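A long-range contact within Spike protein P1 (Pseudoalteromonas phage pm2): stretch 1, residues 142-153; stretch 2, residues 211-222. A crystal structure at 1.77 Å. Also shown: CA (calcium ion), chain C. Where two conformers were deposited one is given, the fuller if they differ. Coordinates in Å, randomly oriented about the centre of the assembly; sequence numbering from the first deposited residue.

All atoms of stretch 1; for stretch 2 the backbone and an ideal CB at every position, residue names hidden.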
ATOM      1  N   VAL A 142      19.348  37.707  31.928  1.00 25.46           N
ATOM      2  CA  VAL A 142      18.399  37.166  30.960  1.00 17.65           C
ATOM      3  C   VAL A 142      17.027  37.800  31.160  1.00 25.28           C
ATOM      4  O   VAL A 142      16.489  37.785  32.269  1.00 24.30           O
ATOM      5  CB  VAL A 142      18.326  35.616  31.006  1.00 22.86           C
ATOM      6  CG1 VAL A 142      17.327  35.090  29.981  1.00 20.71           C
ATOM      7  CG2 VAL A 142      19.709  35.015  30.745  1.00 24.27           C
ATOM      8  N   ASP A 143      16.482  38.368  30.078  1.00 27.00           N
ATOM      9  CA  ASP A 143      15.244  39.164  30.121  1.00 28.53           C
ATOM     10  C   ASP A 143      15.397  40.370  31.062  1.00 25.81           C
ATOM     11  O   ASP A 143      14.412  40.998  31.469  1.00 33.89           O
ATOM     12  CB  ASP A 143      14.036  38.296  30.518  1.00 24.54           C
ATOM     13  CG  ASP A 143      13.717  37.217  29.489  1.00 31.05           C
ATOM     14  OD1 ASP A 143      14.283  37.242  28.367  1.00 25.36           O
ATOM     15  OD2 ASP A 143      12.890  36.335  29.809  1.00 25.37           O
ATOM     16  N   GLY A 144      16.646  40.686  31.400  1.00 25.80           N
ATOM     17  CA  GLY A 144      16.958  41.804  32.286  1.00 26.17           C
ATOM     18  C   GLY A 144      16.967  41.466  33.765  1.00 29.33           C
ATOM     19  O   GLY A 144      17.002  42.368  34.599  1.00 33.10           O
ATOM     20  N   LEU A 145      16.942  40.170  34.093  1.00 27.93           N
ATOM     21  CA  LEU A 145      17.009  39.714  35.481  1.00 33.67           C
ATOM     22  C   LEU A 145      18.326  40.144  36.128  1.00 37.42           C
ATOM     23  O   LEU A 145      19.376  40.127  35.479  1.00 37.92           O
ATOM     24  CB  LEU A 145      16.870  38.185  35.550  1.00 31.56           C
ATOM     25  CG  LEU A 145      16.586  37.544  36.913  1.00 25.33           C
ATOM     26  CD1 LEU A 145      15.084  37.448  37.178  1.00 33.98           C
ATOM     27  CD2 LEU A 145      17.232  36.158  36.987  1.00 26.29           C
ATOM     28  N   GLY A 146      18.260  40.534  37.400  1.00 30.91           N
ATOM     29  CA  GLY A 146      19.451  40.858  38.192  1.00 33.43           C
ATOM     30  C   GLY A 146      20.515  39.769  38.138  1.00 37.50           C
ATOM     31  O   GLY A 146      20.196  38.578  38.056  1.00 34.38           O
ATOM     32  N   ASP A 147      21.780  40.184  38.183  1.00 35.63           N
ATOM     33  CA  ASP A 147      22.918  39.267  38.088  1.00 38.38           C
ATOM     34  C   ASP A 147      23.088  38.384  39.326  1.00 35.48           C
ATOM     35  O   ASP A 147      23.812  37.387  39.283  1.00 38.43           O
ATOM     36  CB  ASP A 147      24.218  40.043  37.818  1.00 43.52           C
ATOM     37  CG  ASP A 147      24.245  40.711  36.443  1.00 53.85           C
ATOM     38  OD1 ASP A 147      23.341  40.472  35.611  1.00 47.79           O
ATOM     39  OD2 ASP A 147      25.192  41.483  36.193  1.00 60.13           O
ATOM     40  N   TYR A 148      22.425  38.752  40.426  1.00 31.76           N
ATOM     41  CA  TYR A 148      22.569  38.008  41.680  1.00 39.35           C
ATOM     42  C   TYR A 148      21.247  37.492  42.235  1.00 37.79           C
ATOM     43  O   TYR A 148      21.184  36.980  43.357  1.00 44.28           O
ATOM     44  CB  TYR A 148      23.329  38.846  42.712  1.00 35.06           C
ATOM     45  CG  TYR A 148      24.701  39.215  42.208  1.00 40.29           C
ATOM     46  CD1 TYR A 148      25.691  38.235  42.051  1.00 44.61           C
ATOM     47  CD2 TYR A 148      24.999  40.520  41.830  1.00 39.18           C
ATOM     48  CE1 TYR A 148      26.950  38.559  41.561  1.00 44.35           C
ATOM     49  CE2 TYR A 148      26.255  40.851  41.340  1.00 50.72           C
ATOM     50  CZ  TYR A 148      27.221  39.866  41.203  1.00 33.04           C
ATOM     51  OH  TYR A 148      28.467  40.191  40.722  1.00 50.99           O
ATOM     52  N   THR A 149      20.201  37.636  41.432  1.00 32.75           N
ATOM     53  CA  THR A 149      18.903  37.033  41.700  1.00 33.65           C
ATOM     54  C   THR A 149      19.055  35.511  41.707  1.00 35.84           C
ATOM     55  O   THR A 149      19.653  34.938  40.790  1.00 39.59           O
ATOM     56  CB  THR A 149      17.869  37.462  40.629  1.00 32.66           C
ATOM     57  OG1 THR A 149      17.788  38.896  40.587  1.00 32.40           O
ATOM     58  CG2 THR A 149      16.488  36.884  40.925  1.00 29.83           C
ATOM     59  N   SER A 150      18.544  34.873  42.762  1.00 31.74           N
ATOM     60  CA  SER A 150      18.596  33.424  42.898  0.50 31.95           C
ATOM     61  C   SER A 150      17.386  32.776  42.235  1.00 27.67           C
ATOM     62  O   SER A 150      16.244  32.988  42.664  1.00 29.71           O
ATOM     63  CB  SER A 150      18.665  33.026  44.374  0.50 33.90           C
ATOM     64  OG  SER A 150      19.886  33.437  44.959  0.50 33.00           O
ATOM     65  N   ILE A 151      17.646  31.989  41.199  1.00 27.08           N
ATOM     66  CA  ILE A 151      16.600  31.270  40.482  1.00 22.76           C
ATOM     67  C   ILE A 151      16.661  29.774  40.793  1.00 23.33           C
ATOM     68  O   ILE A 151      17.697  29.129  40.593  1.00 31.89           O
ATOM     69  CB  ILE A 151      16.685  31.514  38.946  1.00 30.23           C
ATOM     70  CG1 ILE A 151      16.423  32.993  38.603  1.00 22.82           C
ATOM     71  CG2 ILE A 151      15.742  30.578  38.174  1.00 25.82           C
ATOM     72  CD1 ILE A 151      15.045  33.541  39.021  1.00 22.87           C
ATOM     73  N   SER A 152      15.547  29.233  41.286  1.00 25.87           N
ATOM     74  CA  SER A 152      15.419  27.788  41.488  1.00 23.19           C
ATOM     75  C   SER A 152      14.938  27.144  40.201  1.00 18.80           C
ATOM     76  O   SER A 152      14.031  27.656  39.537  1.00 17.33           O
ATOM     77  CB  SER A 152      14.466  27.459  42.646  1.00 24.11           C
ATOM     78  OG  SER A 152      15.005  27.894  43.886  1.00 29.54           O
ATOM     79  N   VAL A 153      15.576  26.032  39.844  1.00 19.27           N
ATOM     80  CA  VAL A 153      15.234  25.283  38.637  1.00 19.20           C
ATOM     81  C   VAL A 153      14.988  23.804  38.953  1.00 23.43           C
ATOM     82  O   VAL A 153      15.586  23.235  39.871  1.00 19.12           O
ATOM     83  CB  VAL A 153      16.318  25.403  37.523  1.00 21.60           C
ATOM     84  CG1 VAL A 153      16.536  26.865  37.117  1.00 21.03           C
ATOM     85  CG2 VAL A 153      17.627  24.778  37.958  1.00 20.41           C
ATOM     86  N   UNK A 211       8.591  27.757  38.597  1.00 19.47           N
ATOM     87  CA  UNK A 211       8.429  29.162  38.262  1.00 19.81           C
ATOM     88  C   UNK A 211       8.816  29.964  39.511  1.00 26.06           C
ATOM     89  O   UNK A 211       8.047  30.049  40.470  1.00 22.25           O
ATOM     90  CB  UNK A 211       7.002  29.472  37.806  1.00 19.81           C
ATOM     91  N   UNK A 212      10.027  30.515  39.492  1.00 22.39           N
ATOM     92  CA  UNK A 212      10.618  31.165  40.662  1.00 25.93           C
ATOM     93  C   UNK A 212       9.925  32.496  40.937  1.00 27.81           C
ATOM     94  O   UNK A 212       9.664  33.268  40.016  1.00 24.03           O
ATOM     95  CB  UNK A 212      12.119  31.380  40.459  1.00 25.93           C
ATOM     96  N   UNK A 213       9.620  32.741  42.210  1.00 28.26           N
ATOM     97  CA  UNK A 213       8.974  33.978  42.654  1.00 32.49           C
ATOM     98  C   UNK A 213       9.672  35.230  42.115  1.00 24.68           C
ATOM     99  O   UNK A 213       9.010  36.185  41.685  1.00 29.49           O
ATOM    100  CB  UNK A 213       8.942  34.026  44.183  1.00 32.49           C
ATOM    101  N   UNK A 214      11.004  35.208  42.140  1.00 25.60           N
ATOM    102  CA  UNK A 214      11.824  36.341  41.725  1.00 28.33           C
ATOM    103  C   UNK A 214      11.702  36.641  40.236  1.00 28.21           C
ATOM    104  O   UNK A 214      11.768  37.800  39.830  1.00 29.76           O
ATOM    105  CB  UNK A 214      13.290  36.077  42.076  1.00 28.33           C
ATOM    106  N   UNK A 215      11.518  35.588  39.438  1.00 24.07           N
ATOM    107  CA  UNK A 215      11.300  35.706  38.000  1.00 26.68           C
ATOM    108  C   UNK A 215       9.951  36.349  37.707  1.00 25.39           C
ATOM    109  O   UNK A 215       9.835  37.159  36.792  1.00 27.04           O
ATOM    110  CB  UNK A 215      11.387  34.333  37.331  1.00 26.68           C
ATOM    111  N   UNK A 216       8.940  35.977  38.488  1.00 26.65           N
ATOM    112  CA  UNK A 216       7.607  36.572  38.376  1.00 29.89           C
ATOM    113  C   UNK A 216       7.641  38.084  38.682  1.00 36.85           C
ATOM    114  O   UNK A 216       7.138  38.897  37.902  1.00 31.25           O
ATOM    115  CB  UNK A 216       6.636  35.864  39.324  1.00 29.89           C
ATOM    116  N   UNK A 217       8.259  38.449  39.803  1.00 35.08           N
ATOM    117  CA  UNK A 217       8.334  39.846  40.242  1.00 38.63           C
ATOM    118  C   UNK A 217       9.176  40.747  39.329  1.00 40.55           C
ATOM    119  O   UNK A 217       8.721  41.822  38.932  1.00 44.37           O
ATOM    120  CB  UNK A 217       8.907  39.898  41.660  1.00 38.63           C
ATOM    121  N   UNK A 218      10.390  40.303  38.996  1.00 37.45           N
ATOM    122  CA  UNK A 218      11.359  41.127  38.256  1.00 43.78           C
ATOM    123  C   UNK A 218      11.076  41.242  36.762  1.00 37.72           C
ATOM    124  O   UNK A 218      11.170  42.324  36.191  1.00 37.02           O
ATOM    125  CB  UNK A 218      12.764  40.553  38.447  1.00 43.78           C
ATOM    126  N   UNK A 219      10.761  40.122  36.124  1.00 31.73           N
ATOM    127  CA  UNK A 219      10.657  40.099  34.660  1.00 30.15           C
ATOM    128  C   UNK A 219       9.312  39.556  34.149  1.00 27.65           C
ATOM    129  O   UNK A 219       9.157  39.280  32.957  1.00 29.00           O
ATOM    130  CB  UNK A 219      11.794  39.254  34.083  1.00 30.15           C
ATOM    131  N   UNK A 220       8.347  39.421  35.060  1.00 29.17           N
ATOM    132  CA  UNK A 220       6.957  39.064  34.723  1.00 29.61           C
ATOM    133  C   UNK A 220       6.830  37.710  34.006  1.00 30.03           C
ATOM    134  O   UNK A 220       5.987  37.536  33.119  1.00 28.67           O
ATOM    135  CB  UNK A 220       6.348  40.157  33.842  1.00 29.61           C
ATOM    136  N   UNK A 221       7.671  36.755  34.396  1.00 25.96           N
ATOM    137  CA  UNK A 221       7.585  35.395  33.871  1.00 22.97           C
ATOM    138  C   UNK A 221       6.303  34.732  34.362  1.00 23.88           C
ATOM    139  O   UNK A 221       5.856  34.978  35.477  1.00 24.48           O
ATOM    140  CB  UNK A 221       8.807  34.573  34.285  1.00 22.97           C
ATOM    141  N   UNK A 222       5.718  33.898  33.507  1.00 24.01           N
ATOM    142  CA  UNK A 222       4.494  33.191  33.834  1.00 24.90           C
ATOM    143  C   UNK A 222       4.527  31.852  33.123  1.00 20.70           C
ATOM    144  O   UNK A 222       5.395  31.620  32.270  1.00 18.54           O
ATOM    145  CB  UNK A 222       3.255  33.999  33.443  1.00 24.90           C
TER
HETATM  146 CA    CA C1336      14.373  32.704  43.975  1.00 30.30          CA

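Position 211 precedes the helix in an extended conformation, and its CA-to-CB bond points away from stretch 1, which therefore sets no demand on it. It is Leu211.

At position 212 the bond points toward stretch 1. The ideal CB lies 3.9 Å from Ile151 CD1 and 4.1 Å from Ser152 N, a backbone donor, while Ser150 O and the calcium ion lie just beyond. A helix starts at the next residue, so a short acceptor, Asp, Asn, Ser or Thr, would suit as a cap; the cation favours a carboxylate. The residue is Asp212. Asp212 OD2 accepts from Ser152 N at 2.8 Å, Asp212 OD1 caps the helix by accepting from the backbone N of residue 214 at 2.8 Å, and both oxygens, Asp212 OD1 and OD2, bind the calcium ion at 2.5 Å.

Position 213 points sideways with no atom of stretch 1 near its CB; many residues would fit, and Tyr213 occupies it.

Position 214, in the first turn of the helix, points toward stretch 1. Its ideal CB is a tight 3.5 Å from Thr149 CG2 and 4.3 Å from Ser150 O. Since that carbonyl binds the calcium, Ser150 O to the calcium ion being 2.3 Å, an oxygen ligand is called for, Asp most naturally, with Asn or Glu conceivable. Asp214 supplies OD2 to the calcium ion at 2.3 Å. The ion explains why Asp214 OD2 can sit 3.2 Å from Ser150 O without a hydrogen bond: both are ligands of one metal. A water links Ser150 N to the same carboxylate oxygen.

Position 215 points sideways, its ideal CB 4.1 Å from Ile151 CD1 and 4.8 Å from Leu145 CD1. Small apolar residues would suit these neighbours. Ala215 packs its methyl on Ile151, Ala215 CB to Ile151 CD1 being 4.1 Å, while Leu145 CD1 comes nearest to Ala215 CA, at 4.2 Å.

Positions 216 and 217 are out of reach of stretch 1 and unconstrained by it; they are Val216 and Gln217.

Position 218 points toward stretch 1, past Leu145 CD1 at 4.1 Å from the ideal CB, in the direction of Gly146 N and Thr149 OG1. Two potential donors at this range suit a long acceptor, Glu or Gln. Glu218 extends to both: Glu218 OE1 accepts from Gly146 N at 3.0 Å, almost linearly, and Glu218 OE2 from Thr149 OG1 at 2.7 Å. A water also joins OE1 to Gly144 O.

At position 219 the ideal CB is 4.1 Å from Asp143 O and 4.9 Å from Leu145 CD1, so Val, Ile, Leu or Thr could pack here. Val219 places CG1 3.2 Å from Asp143 O and CG2 4.1 Å from Leu145 CD1.

Position 220 leaves the helix with positive phi, which favours Gly, Asn or Asp, but Gln220 is found, out of reach of stretch 1.

Position 221 points toward stretch 1 from beyond 5.5 Å, with the Asp143 carboxylate ahead. A long donor, His, Lys, Arg or Gln, would suit. His221 directs its ring edge there, His221 NE2 donating to Asp143 OD2 at 2.7 Å.

Position 222 is out of reach; it is Asp222.

Stretch 2 (211-222) LDYDAVQEVQHD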
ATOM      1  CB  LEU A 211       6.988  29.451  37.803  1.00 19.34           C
ATOM      2  CG  LEU A 211       6.583  30.895  37.454  1.00 21.17           C
ATOM      3  CD1 LEU A 211       7.456  31.480  36.348  1.00 20.99           C
ATOM      4  CD2 LEU A 211       5.121  30.955  37.060  1.00 26.04           C
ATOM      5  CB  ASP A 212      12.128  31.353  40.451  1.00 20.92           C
ATOM      6  CG  ASP A 212      12.850  31.814  41.703  1.00 28.72           C
ATOM      7  OD1 ASP A 212      12.664  32.980  42.111  1.00 33.13           O
ATOM      8  OD2 ASP A 212      13.623  31.016  42.280  1.00 19.32           O
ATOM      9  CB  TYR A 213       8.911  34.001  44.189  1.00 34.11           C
ATOM     10  CG  TYR A 213       8.452  35.309  44.798  1.00 37.00           C
ATOM     11  CD1 TYR A 213       7.096  35.621  44.884  1.00 46.95           C
ATOM     12  CD2 TYR A 213       9.375  36.230  45.299  1.00 46.32           C
ATOM     13  CE1 TYR A 213       6.670  36.820  45.443  1.00 39.60           C
ATOM     14  CE2 TYR A 213       8.961  37.434  45.859  1.00 48.21           C
ATOM     15  CZ  TYR A 213       7.607  37.722  45.930  1.00 55.04           C
ATOM     16  OH  TYR A 213       7.186  38.909  46.485  1.00 47.03           O
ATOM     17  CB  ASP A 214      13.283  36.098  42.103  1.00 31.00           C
ATOM     18  CG  ASP A 214      13.480  35.951  43.606  1.00 30.84           C
ATOM     19  OD1 ASP A 214      12.973  36.790  44.378  1.00 34.94           O
ATOM     20  OD2 ASP A 214      14.154  34.991  44.018  1.00 33.49           O
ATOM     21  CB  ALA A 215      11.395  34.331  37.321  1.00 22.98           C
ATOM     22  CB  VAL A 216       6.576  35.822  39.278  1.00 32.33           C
ATOM     23  CG1 VAL A 216       5.195  36.454  39.186  1.00 33.98           C
ATOM     24  CG2 VAL A 216       6.505  34.333  38.898  1.00 24.70           C
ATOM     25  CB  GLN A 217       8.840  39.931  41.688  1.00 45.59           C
ATOM     26  CG  GLN A 217       8.053  39.090  42.695  1.00 52.87           C
ATOM     27  CD  GLN A 217       6.549  39.327  42.644  1.00 68.38           C
ATOM     28  OE1 GLN A 217       6.063  40.401  43.001  1.00 65.48           O
ATOM     29  NE2 GLN A 217       5.806  38.315  42.207  1.00 64.79           N
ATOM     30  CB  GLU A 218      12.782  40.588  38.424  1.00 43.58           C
ATOM     31  CG  GLU A 218      13.410  40.822  39.779  1.00 53.05           C
ATOM     32  CD  GLU A 218      14.873  40.406  39.821  1.00 46.86           C
ATOM     33  OE1 GLU A 218      15.609  40.684  38.845  1.00 36.65           O
ATOM     34  OE2 GLU A 218      15.291  39.819  40.840  1.00 52.74           O
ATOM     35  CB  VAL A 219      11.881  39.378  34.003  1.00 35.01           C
ATOM     36  CG1 VAL A 219      13.163  40.166  34.258  1.00 34.36           C
ATOM     37  CG2 VAL A 219      12.023  37.930  34.507  1.00 26.93           C
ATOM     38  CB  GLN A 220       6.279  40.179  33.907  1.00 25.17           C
ATOM     39  CG  GLN A 220       6.096  41.505  34.655  1.00 37.23           C
ATOM     40  CD  GLN A 220       7.394  42.279  34.817  1.00 37.90           C
ATOM     41  OE1 GLN A 220       8.096  42.545  33.842  1.00 35.67           O
ATOM     42  NE2 GLN A 220       7.721  42.637  36.055  1.00 35.76           N
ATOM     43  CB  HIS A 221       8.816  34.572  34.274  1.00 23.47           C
ATOM     44  CG  HIS A 221      10.015  34.810  33.406  1.00 18.79           C
ATOM     45  ND1 HIS A 221      11.129  33.996  33.438  1.00 21.71           N
ATOM     46  CD2 HIS A 221      10.265  35.751  32.465  1.00 19.27           C
ATOM     47  CE1 HIS A 221      12.019  34.436  32.566  1.00 25.09           C
ATOM     48  NE2 HIS A 221      11.519  35.499  31.963  1.00 23.74           N
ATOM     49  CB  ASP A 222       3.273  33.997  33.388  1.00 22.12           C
ATOM     50  CG  ASP A 222       1.977  33.513  34.029  1.00 35.77           C
ATOM     51  OD1 ASP A 222       2.021  32.706  34.987  1.00 31.71           O
ATOM     52  OD2 ASP A 222       0.904  33.944  33.565  1.00 43.59           O
TER
HETATM   53  O   HOH W   1      15.614  42.930  37.141  1.00 38.59           O
HETATM   54  O   HOH W   2      16.940  36.169  44.708  1.00 39.86           O
HETATM   55  O   HOH W   3      15.430  30.995  44.526  1.00 29.16           O
HETATM   56  O   HOH W   4      12.399  32.319  45.271  1.00 27.06           O
HETATM   57  O   HOH W   5      15.333  33.269  46.091  1.00 24.30           O
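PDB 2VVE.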